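Long-range contacts in T-cell surface protein tactile (Homo sapiens, PDB 6ARQ), which promotes adhesion of natural killer cells to their targets by binding the poliovirus receptor (CD155), here through its first, V-type immunoglobulin domain: residues A[67-71]-A[82-87]; A[93-99]-A[110-116]; A[34-38]-A[50-54]. The protein carries 1 engineered substitution. All blocks are in the same frame, centred on the assembly; numbering follows the deposited sequence.

Contact 1: A[67-71]-A[82-87]. With NAG (2-acetamido-2-deoxy-beta-D-glucopyranose), chain F.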
loop_
_atom_site.group_PDB
_atom_site.type_symbol
_atom_site.label_atom_id
_atom_site.label_comp_id
_atom_site.label_asym_id
_atom_site.label_seq_id
_atom_site.Cartn_x
_atom_site.Cartn_y
_atom_site.Cartn_z
ATOM N N GLU A 67 16.091 -18.147 -48.189
ATOM C CA GLU A 67 17.362 -17.675 -48.743
ATOM C C GLU A 67 17.282 -16.206 -49.187
ATOM O O GLU A 67 18.225 -15.454 -48.950
ATOM C CB GLU A 67 17.763 -18.579 -49.927
ATOM C CG GLU A 67 19.146 -18.315 -50.506
ATOM C CD GLU A 67 20.023 -19.515 -50.825
ATOM O OE1 GLU A 67 21.185 -19.292 -51.232
ATOM O OE2 GLU A 67 19.563 -20.669 -50.663
ATOM N N SER A 68 16.160 -15.802 -49.806
ATOM C CA SER A 68 15.957 -14.440 -50.306
ATOM C C SER A 68 15.024 -13.599 -49.391
ATOM O O SER A 68 14.463 -12.599 -49.840
ATOM C CB SER A 68 15.413 -14.488 -51.734
ATOM O OG SER A 68 14.254 -15.299 -51.834
ATOM N N LEU A 69 14.906 -13.972 -48.104
ATOM C CA LEU A 69 14.058 -13.265 -47.142
ATOM C C LEU A 69 14.867 -12.271 -46.294
ATOM O O LEU A 69 14.387 -11.164 -46.054
ATOM C CB LEU A 69 13.318 -14.272 -46.238
ATOM C CG LEU A 69 12.222 -13.737 -45.301
ATOM C CD1 LEU A 69 10.975 -13.308 -46.075
ATOM C CD2 LEU A 69 11.838 -14.783 -44.284
ATOM N N VAL A 70 16.071 -12.666 -45.828
ATOM C CA VAL A 70 16.943 -11.814 -45.002
ATOM C C VAL A 70 18.398 -11.850 -45.500
ATOM O O VAL A 70 18.823 -12.837 -46.104
ATOM C CB VAL A 70 16.876 -12.139 -43.484
ATOM C CG1 VAL A 70 15.591 -11.608 -42.856
ATOM C CG2 VAL A 70 17.058 -13.632 -43.206
ATOM N N THR A 71 19.147 -10.757 -45.247
ATOM C CA THR A 71 20.557 -10.586 -45.622
ATOM C C THR A 71 21.291 -9.778 -44.538
ATOM O O THR A 71 20.732 -8.830 -43.982
ATOM C CB THR A 71 20.686 -9.901 -47.011
ATOM O OG1 THR A 71 19.829 -10.539 -47.957
ATOM C CG2 THR A 71 22.119 -9.905 -47.554
ATOM N N TRP A 82 21.505 -4.993 -41.601
ATOM C CA TRP A 82 20.517 -6.029 -41.299
ATOM C C TRP A 82 19.272 -5.735 -42.142
ATOM O O TRP A 82 18.524 -4.802 -41.845
ATOM C CB TRP A 82 20.242 -6.059 -39.778
ATOM C CG TRP A 82 19.251 -7.074 -39.277
ATOM C CD1 TRP A 82 18.231 -6.843 -38.404
ATOM C CD2 TRP A 82 19.252 -8.490 -39.528
ATOM N NE1 TRP A 82 17.578 -8.017 -38.114
ATOM C CE2 TRP A 82 18.184 -9.044 -38.790
ATOM C CE3 TRP A 82 20.039 -9.344 -40.322
ATOM C CZ2 TRP A 82 17.869 -10.408 -38.835
ATOM C CZ3 TRP A 82 19.725 -10.694 -40.366
ATOM C CH2 TRP A 82 18.650 -11.212 -39.632
ATOM N N THR A 83 19.098 -6.496 -43.239
ATOM C CA THR A 83 18.033 -6.277 -44.219
ATOM C C THR A 83 16.986 -7.395 -44.262
ATOM O O THR A 83 17.328 -8.573 -44.172
ATOM C CB THR A 83 18.659 -6.112 -45.622
ATOM O OG1 THR A 83 19.852 -5.329 -45.531
ATOM C CG2 THR A 83 17.711 -5.470 -46.622
ATOM N N LEU A 84 15.711 -6.997 -44.449
ATOM C CA LEU A 84 14.538 -7.855 -44.634
ATOM C C LEU A 84 13.958 -7.545 -46.020
ATOM O O LEU A 84 13.568 -6.403 -46.283
ATOM C CB LEU A 84 13.505 -7.634 -43.508
ATOM C CG LEU A 84 12.143 -8.331 -43.634
ATOM C CD1 LEU A 84 12.229 -9.807 -43.267
ATOM C CD2 LEU A 84 11.112 -7.652 -42.760
ATOM N N HIS A 85 13.944 -8.546 -46.913
ATOM C CA HIS A 85 13.485 -8.385 -48.292
ATOM C C HIS A 85 12.026 -8.781 -48.473
ATOM O O HIS A 85 11.613 -9.866 -48.059
ATOM C CB HIS A 85 14.367 -9.189 -49.254
ATOM C CG HIS A 85 15.810 -8.806 -49.189
ATOM N ND1 HIS A 85 16.284 -7.674 -49.824
ATOM C CD2 HIS A 85 16.836 -9.406 -48.544
ATOM C CE1 HIS A 85 17.577 -7.628 -49.557
ATOM N NE2 HIS A 85 17.954 -8.648 -48.788
ATOM N N LEU A 86 11.254 -7.880 -49.106
ATOM C CA LEU A 86 9.834 -8.053 -49.424
ATOM C C LEU A 86 9.636 -7.737 -50.900
ATOM O O LEU A 86 9.970 -6.632 -51.335
ATOM C CB LEU A 86 8.949 -7.160 -48.529
ATOM C CG LEU A 86 9.033 -7.394 -47.013
ATOM C CD1 LEU A 86 8.624 -6.160 -46.248
ATOM C CD2 LEU A 86 8.206 -8.598 -46.581
ATOM N N ARG A 87 9.157 -8.723 -51.682
ATOM C CA ARG A 87 8.970 -8.591 -53.134
ATOM C C ARG A 87 7.532 -8.894 -53.556
ATOM O O ARG A 87 6.904 -9.779 -52.976
ATOM C CB ARG A 87 9.935 -9.526 -53.885
ATOM C CG ARG A 87 11.408 -9.226 -53.635
ATOM C CD ARG A 87 12.320 -10.223 -54.317
ATOM N NE ARG A 87 13.654 -10.223 -53.715
ATOM C CZ ARG A 87 14.020 -11.010 -52.708
ATOM N NH1 ARG A 87 13.159 -11.873 -52.184
ATOM N NH2 ARG A 87 15.251 -10.941 -52.219
HETATM C C1 NAG F . 16.870 -3.682 -52.711
HETATM C C2 NAG F . 17.476 -5.027 -53.113
HETATM C C3 NAG F . 17.608 -5.033 -54.638
HETATM C C4 NAG F . 16.275 -4.713 -55.317
HETATM C C5 NAG F . 15.727 -3.377 -54.815
HETATM C C6 NAG F . 14.339 -3.063 -55.327
HETATM C C7 NAG F . 19.374 -6.337 -52.202
HETATM C C8 NAG F . 20.693 -6.254 -51.492
HETATM N N2 NAG F . 18.782 -5.160 -52.481
HETATM O O3 NAG F . 18.079 -6.302 -55.078
HETATM O O4 NAG F . 16.459 -4.652 -56.728
HETATM O O5 NAG F . 15.634 -3.404 -53.380
HETATM O O6 NAG F . 13.835 -1.860 -54.761
HETATM O O7 NAG F . 18.869 -7.415 -52.511
HETATM O O HOH W 1 22.105 -6.637 -46.283
#

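Contact 2: A[93-99]-A[110-116]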
loop_
_atom_site.group_PDB
_atom_site.type_symbol
_atom_site.label_atom_id
_atom_site.label_comp_id
_atom_site.label_asym_id
_atom_site.label_seq_id
_atom_site.Cartn_x
_atom_site.Cartn_y
_atom_site.Cartn_z
ATOM N N VAL A 93 0.655 -8.051 -46.534
ATOM C CA VAL A 93 2.043 -7.786 -46.126
ATOM C C VAL A 93 2.111 -6.488 -45.286
ATOM O O VAL A 93 3.036 -6.334 -44.488
ATOM C CB VAL A 93 3.007 -7.727 -47.351
ATOM C CG1 VAL A 93 4.466 -7.857 -46.922
ATOM C CG2 VAL A 93 2.668 -8.801 -48.379
ATOM N N SER A 94 1.134 -5.571 -45.460
ATOM C CA SER A 94 1.057 -4.295 -44.739
ATOM C C SER A 94 1.016 -4.514 -43.219
ATOM O O SER A 94 0.276 -5.373 -42.736
ATOM C CB SER A 94 -0.165 -3.497 -45.191
ATOM O OG SER A 94 -0.259 -2.245 -44.532
ATOM N N GLY A 95 1.842 -3.758 -42.501
ATOM C CA GLY A 95 1.942 -3.830 -41.048
ATOM C C GLY A 95 3.241 -3.293 -40.486
ATOM O O GLY A 95 4.093 -2.799 -41.232
ATOM N N ARG A 96 3.396 -3.392 -39.154
ATOM C CA ARG A 96 4.583 -2.934 -38.435
ATOM C C ARG A 96 5.631 -4.042 -38.350
ATOM O O ARG A 96 5.329 -5.145 -37.895
ATOM C CB ARG A 96 4.210 -2.445 -37.027
ATOM C CG ARG A 96 3.792 -0.981 -36.958
ATOM C CD ARG A 96 2.974 -0.675 -35.712
ATOM N NE ARG A 96 3.720 -0.908 -34.472
ATOM C CZ ARG A 96 4.316 0.041 -33.758
ATOM N NH1 ARG A 96 4.257 1.311 -34.146
ATOM N NH2 ARG A 96 4.969 -0.268 -32.646
ATOM N N TYR A 97 6.859 -3.740 -38.800
ATOM C CA TYR A 97 8.008 -4.642 -38.789
ATOM C C TYR A 97 9.102 -4.049 -37.915
ATOM O O TYR A 97 9.570 -2.941 -38.184
ATOM C CB TYR A 97 8.525 -4.899 -40.216
ATOM C CG TYR A 97 7.576 -5.700 -41.078
ATOM C CD1 TYR A 97 7.630 -7.089 -41.103
ATOM C CD2 TYR A 97 6.640 -5.068 -41.892
ATOM C CE1 TYR A 97 6.762 -7.834 -41.901
ATOM C CE2 TYR A 97 5.767 -5.801 -42.695
ATOM C CZ TYR A 97 5.833 -7.184 -42.697
ATOM O OH TYR A 97 4.979 -7.918 -43.482
ATOM N N GLU A 98 9.494 -4.769 -36.856
ATOM C CA GLU A 98 10.511 -4.310 -35.916
ATOM C C GLU A 98 11.796 -5.115 -36.039
ATOM O O GLU A 98 11.750 -6.339 -36.181
ATOM C CB GLU A 98 9.978 -4.401 -34.472
ATOM C CG GLU A 98 10.835 -3.680 -33.442
ATOM C CD GLU A 98 10.712 -4.186 -32.020
ATOM O OE1 GLU A 98 11.722 -4.701 -31.487
ATOM O OE2 GLU A 98 9.617 -4.050 -31.426
ATOM N N CYS A 99 12.944 -4.418 -35.964
ATOM C CA CYS A 99 14.265 -5.036 -35.952
ATOM C C CYS A 99 14.923 -4.731 -34.610
ATOM O O CYS A 99 14.771 -3.628 -34.075
ATOM C CB CYS A 99 15.131 -4.604 -37.138
ATOM S SG CYS A 99 16.074 -3.075 -36.888
ATOM N N THR A 110 16.692 -0.488 -31.531
ATOM C CA THR A 110 15.374 -0.881 -32.031
ATOM C C THR A 110 14.907 0.103 -33.106
ATOM O O THR A 110 15.034 1.316 -32.934
ATOM C CB THR A 110 14.379 -0.979 -30.847
ATOM O OG1 THR A 110 14.870 -1.932 -29.901
ATOM C CG2 THR A 110 12.968 -1.380 -31.274
ATOM N N LYS A 111 14.372 -0.431 -34.215
ATOM C CA LYS A 111 13.809 0.362 -35.302
ATOM C C LYS A 111 12.526 -0.300 -35.791
ATOM O O LYS A 111 12.530 -1.485 -36.139
ATOM C CB LYS A 111 14.812 0.573 -36.444
ATOM C CG LYS A 111 14.552 1.864 -37.223
ATOM C CD LYS A 111 15.501 2.044 -38.402
ATOM C CE LYS A 111 16.751 2.821 -38.063
ATOM N NZ LYS A 111 17.649 2.950 -39.240
ATOM N N ILE A 112 11.419 0.458 -35.768
ATOM C CA ILE A 112 10.099 -0.016 -36.182
ATOM C C ILE A 112 9.731 0.639 -37.516
ATOM O O ILE A 112 9.750 1.865 -37.637
ATOM C CB ILE A 112 9.006 0.223 -35.093
ATOM C CG1 ILE A 112 9.476 -0.220 -33.688
ATOM C CG2 ILE A 112 7.691 -0.469 -35.461
ATOM C CD1 ILE A 112 9.800 0.920 -32.737
ATOM N N TYR A 113 9.422 -0.197 -38.513
ATOM C CA TYR A 113 9.018 0.206 -39.854
ATOM C C TYR A 113 7.541 -0.090 -40.050
ATOM O O TYR A 113 7.144 -1.258 -40.023
ATOM C CB TYR A 113 9.850 -0.532 -40.919
ATOM C CG TYR A 113 11.277 -0.056 -41.069
ATOM C CD1 TYR A 113 11.587 1.037 -41.873
ATOM C CD2 TYR A 113 12.329 -0.747 -40.474
ATOM C CE1 TYR A 113 12.903 1.461 -42.043
ATOM C CE2 TYR A 113 13.651 -0.335 -40.638
ATOM C CZ TYR A 113 13.933 0.771 -41.426
ATOM O OH TYR A 113 15.228 1.191 -41.601
ATOM N N ASN A 114 6.720 0.955 -40.221
ATOM C CA ASN A 114 5.292 0.782 -40.459
ATOM C C ASN A 114 5.066 0.802 -41.968
ATOM O O ASN A 114 5.053 1.868 -42.584
ATOM C CB ASN A 114 4.460 1.839 -39.717
ATOM C CG ASN A 114 2.960 1.642 -39.802
ATOM O OD1 ASN A 114 2.441 0.517 -39.857
ATOM N ND2 ASN A 114 2.223 2.742 -39.785
ATOM N N LEU A 115 4.980 -0.397 -42.566
ATOM C CA LEU A 115 4.794 -0.580 -44.002
ATOM C C LEU A 115 3.316 -0.471 -44.358
ATOM O O LEU A 115 2.493 -1.232 -43.846
ATOM C CB LEU A 115 5.379 -1.932 -44.454
ATOM C CG LEU A 115 5.274 -2.293 -45.943
ATOM C CD1 LEU A 115 6.162 -1.397 -46.808
ATOM C CD2 LEU A 115 5.627 -3.744 -46.165
ATOM N N LEU A 116 2.992 0.490 -45.233
ATOM C CA LEU A 116 1.634 0.757 -45.696
ATOM C C LEU A 116 1.543 0.518 -47.200
ATOM O O LEU A 116 2.297 1.121 -47.967
ATOM C CB LEU A 116 1.211 2.194 -45.340
ATOM C CG LEU A 116 1.129 2.516 -43.844
ATOM C CD1 LEU A 116 2.207 3.505 -43.437
ATOM C CD2 LEU A 116 -0.240 3.045 -43.475
#

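Contact 3: A[34-38]-A[50-54]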
loop_
_atom_site.group_PDB
_atom_site.type_symbol
_atom_site.label_atom_id
_atom_site.label_comp_id
_atom_site.label_asym_id
_atom_site.label_seq_id
_atom_site.Cartn_x
_atom_site.Cartn_y
_atom_site.Cartn_z
ATOM N N PHE A 34 28.904 -7.541 -32.680
ATOM C CA PHE A 34 27.457 -7.741 -32.757
ATOM C C PHE A 34 27.106 -9.029 -32.023
ATOM O O PHE A 34 27.708 -10.071 -32.289
ATOM C CB PHE A 34 26.975 -7.791 -34.218
ATOM C CG PHE A 34 27.281 -6.557 -35.032
ATOM C CD1 PHE A 34 26.534 -5.394 -34.873
ATOM C CD2 PHE A 34 28.302 -6.564 -35.974
ATOM C CE1 PHE A 34 26.822 -4.251 -35.623
ATOM C CE2 PHE A 34 28.580 -5.423 -36.734
ATOM C CZ PHE A 34 27.848 -4.271 -36.542
ATOM N N VAL A 35 26.164 -8.955 -31.076
ATOM C CA VAL A 35 25.761 -10.104 -30.269
ATOM C C VAL A 35 24.717 -10.938 -31.033
ATOM O O VAL A 35 24.947 -12.124 -31.260
ATOM C CB VAL A 35 25.272 -9.674 -28.860
ATOM C CG1 VAL A 35 24.727 -10.856 -28.067
ATOM C CG2 VAL A 35 26.383 -8.978 -28.081
ATOM N N GLN A 36 23.583 -10.326 -31.419
ATOM C CA GLN A 36 22.480 -10.981 -32.132
ATOM C C GLN A 36 21.560 -9.940 -32.771
ATOM O O GLN A 36 21.549 -8.785 -32.342
ATOM C CB GLN A 36 21.672 -11.863 -31.156
ATOM C CG GLN A 36 20.951 -13.033 -31.808
ATOM C CD GLN A 36 20.037 -13.727 -30.837
ATOM O OE1 GLN A 36 18.902 -13.303 -30.605
ATOM N NE2 GLN A 36 20.504 -14.822 -30.265
ATOM N N MET A 37 20.781 -10.349 -33.783
ATOM C CA MET A 37 19.824 -9.471 -34.456
ATOM C C MET A 37 18.625 -10.255 -34.961
ATOM O O MET A 37 18.774 -11.407 -35.366
ATOM C CB MET A 37 20.458 -8.652 -35.587
ATOM C CG MET A 37 21.340 -9.438 -36.521
ATOM S SD MET A 37 22.440 -8.315 -37.401
ATOM C CE MET A 37 23.692 -8.020 -36.134
ATOM N N GLN A 38 17.432 -9.634 -34.922
ATOM C CA GLN A 38 16.196 -10.292 -35.344
ATOM C C GLN A 38 15.230 -9.354 -36.071
ATOM O O GLN A 38 15.299 -8.140 -35.907
ATOM C CB GLN A 38 15.484 -10.943 -34.138
ATOM C CG GLN A 38 15.037 -9.967 -33.049
ATOM C CD GLN A 38 14.567 -10.673 -31.807
ATOM O OE1 GLN A 38 15.334 -11.364 -31.127
ATOM N NE2 GLN A 38 13.308 -10.477 -31.458
ATOM N N ALA A 50 12.974 -13.842 -38.546
ATOM C CA ALA A 50 14.329 -14.386 -38.659
ATOM C C ALA A 50 15.258 -13.854 -37.571
ATOM O O ALA A 50 15.085 -12.728 -37.113
ATOM C CB ALA A 50 14.908 -14.061 -40.028
ATOM N N VAL A 51 16.246 -14.675 -37.164
ATOM C CA VAL A 51 17.263 -14.337 -36.159
ATOM C C VAL A 51 18.647 -14.678 -36.733
ATOM O O VAL A 51 18.810 -15.734 -37.345
ATOM C CB VAL A 51 17.030 -15.042 -34.784
ATOM C CG1 VAL A 51 18.059 -14.604 -33.747
ATOM C CG2 VAL A 51 15.627 -14.791 -34.252
ATOM N N TYR A 52 19.633 -13.787 -36.534
ATOM C CA TYR A 52 21.008 -14.006 -36.963
ATOM C C TYR A 52 21.971 -13.795 -35.801
ATOM O O TYR A 52 21.912 -12.776 -35.110
ATOM C CB TYR A 52 21.400 -13.116 -38.159
ATOM C CG TYR A 52 22.862 -13.232 -38.545
ATOM C CD1 TYR A 52 23.316 -14.287 -39.332
ATOM C CD2 TYR A 52 23.799 -12.304 -38.097
ATOM C CE1 TYR A 52 24.663 -14.411 -39.670
ATOM C CE2 TYR A 52 25.151 -12.429 -38.411
ATOM C CZ TYR A 52 25.577 -13.476 -39.209
ATOM O OH TYR A 52 26.908 -13.589 -39.531
ATOM N N HIS A 53 22.881 -14.756 -35.626
ATOM C CA HIS A 53 23.938 -14.737 -34.626
ATOM C C HIS A 53 25.277 -14.976 -35.339
ATOM O O HIS A 53 25.349 -15.888 -36.163
ATOM C CB HIS A 53 23.678 -15.792 -33.544
ATOM C CG HIS A 53 24.539 -15.636 -32.332
ATOM N ND1 HIS A 53 25.869 -16.019 -32.335
ATOM C CD2 HIS A 53 24.218 -15.185 -31.098
ATOM C CE1 HIS A 53 26.318 -15.765 -31.119
ATOM N NE2 HIS A 53 25.362 -15.262 -30.338
ATOM N N PRO A 54 26.346 -14.190 -35.055
ATOM C CA PRO A 54 27.624 -14.389 -35.770
ATOM C C PRO A 54 28.248 -15.778 -35.606
ATOM O O PRO A 54 28.961 -16.219 -36.509
ATOM C CB PRO A 54 28.532 -13.317 -35.166
ATOM C CG PRO A 54 27.595 -12.269 -34.687
ATOM C CD PRO A 54 26.435 -13.038 -34.137
#

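Contact 1: A[67-71]-A[82-87]
His85 lays its imidazole beside the backbone of Val70 and meets Thr71 at the ring edge, where NE2 of His85 and OG1 of Thr71 share a hydrogen bond of 2.8 Å. The main chain pairs alongside: Thr71 N to Thr83 O is 3.0 Å and Thr83 N to Thr71 O is 2.9 Å, the two bonds of a hydrogen-bonded antiparallel pair, and His85 N reaches Leu69 O at 2.8 Å. These segments belong to the hairpin of strands 70-73 and 79-86, in the three-stranded sheet of an immunoglobulin V-type sandwich, with 70-73 at its edge. Val70 and Leu84 turn into the core, CG1 of Val70 lying 3.8 Å from CD1 of Leu84, and there they reach Trp39 of the other sheet. Thr71 and Thr83 take the outer face, where His85 CE1 also lies 3.2 Å from O7 of the NAG on Asn23. Where the strand pairing gives out, Arg87 holds the incoming loop: its NH1 and NH2 both donate to Ser68 O, at 2.8 and 3.0 Å.

Contact 2: A[93-99]-A[110-116]
Three hydrogen-bonded antiparallel pairs join 93-99 to 110-116. The tightest is Tyr97 with Tyr113, whose N and O atoms bond reciprocally at 2.8 Å in each direction and almost linearly. Gly95 and Leu115 exchange two bonds of 2.9 Å, Gly95 N to Leu115 O and Leu115 N to Gly95 O; Ser94 OG adds a third, 3.0 Å from Leu115 O. At the other end Cys99 N lies 3.0 Å from Lys111 O, and Lys111 N 3.2 Å from Cys99 O. Tyr97 OH also returns to its own segment, donating to Val93 O at 2.7 Å, the tyrosine corner familiar in immunoglobulin domains. Beyond the backbone, Leu115 CD2 packs 4.0 Å from Tyr97 CE2 on the inner face, while on the outer face Ile112 CG2 lies over the guanidinium of Arg96, 3.8 Å from CZ; Arg96 also forms a salt bridge with Glu11. The hairpin runs through the larger sheet, between strands 9-16 and 33-42, and Cys99 crosses the sandwich by disulfide to Cys26 on strand 22-29.

Contact 3: A[34-38]-A[50-54]
This hairpin contributes to the surface with which the V-type domain meets the poliovirus receptor: Gln36, Gln38 and His53, whose ND1 is held by Gln55 N, each form a weak hydrogen bond to that chain, and Gln36 and Val51 each pack against an aromatic residue of it. Between the two strands, Met37 and Tyr52 make a hydrogen-bonded antiparallel pair, Met37 N to Tyr52 O at 3.0 Å and Tyr52 N to Met37 O at 2.8 Å. Strands 33-42 and 46-53 are neighbours in the larger sheet of the immunoglobulin sandwich. Met37 and Tyr52 turn inward, CG of Met37 lying 4.0 Å from CB of Tyr52, with both side chains touching Trp82 of the opposing sheet. Gln38 and Val51 face the receptor, CB of Gln38 being 3.9 Å from CG2 of Val51. On its other edge strand 33-42 carries a classic beta bulge, Val35 and Gln36 both opposite Val102. Beyond, Val35 O lies over the His53 ring, 3.2 Å from CD2, and Pro54 CG 3.3 Å from Phe34 O.

Read from the N terminus, the three contacts illustrate how a sandwich can be assembled from successive local hairpins: contact 3 closes first, contact 1 next and contact 2 last, in series, with none nested or crossed. Ten or eleven residues lie between the paired segments; the packing between the hairpins then joins the two sheets. Contacts 2 and 3 share the larger sheet, where strands 33-42 and 95-104 are neighbours, whereas contact 1 lies in the facing sheet. Trp82 bridges all three, its NE1 probably hydrogen-bonded to Gln38 O at 3.2 Å while its CD1 packs 4.0 Å from Cys99 CB. Towards the other end, Leu86 meets Val93 and Leu115, joining contacts 1 and 2.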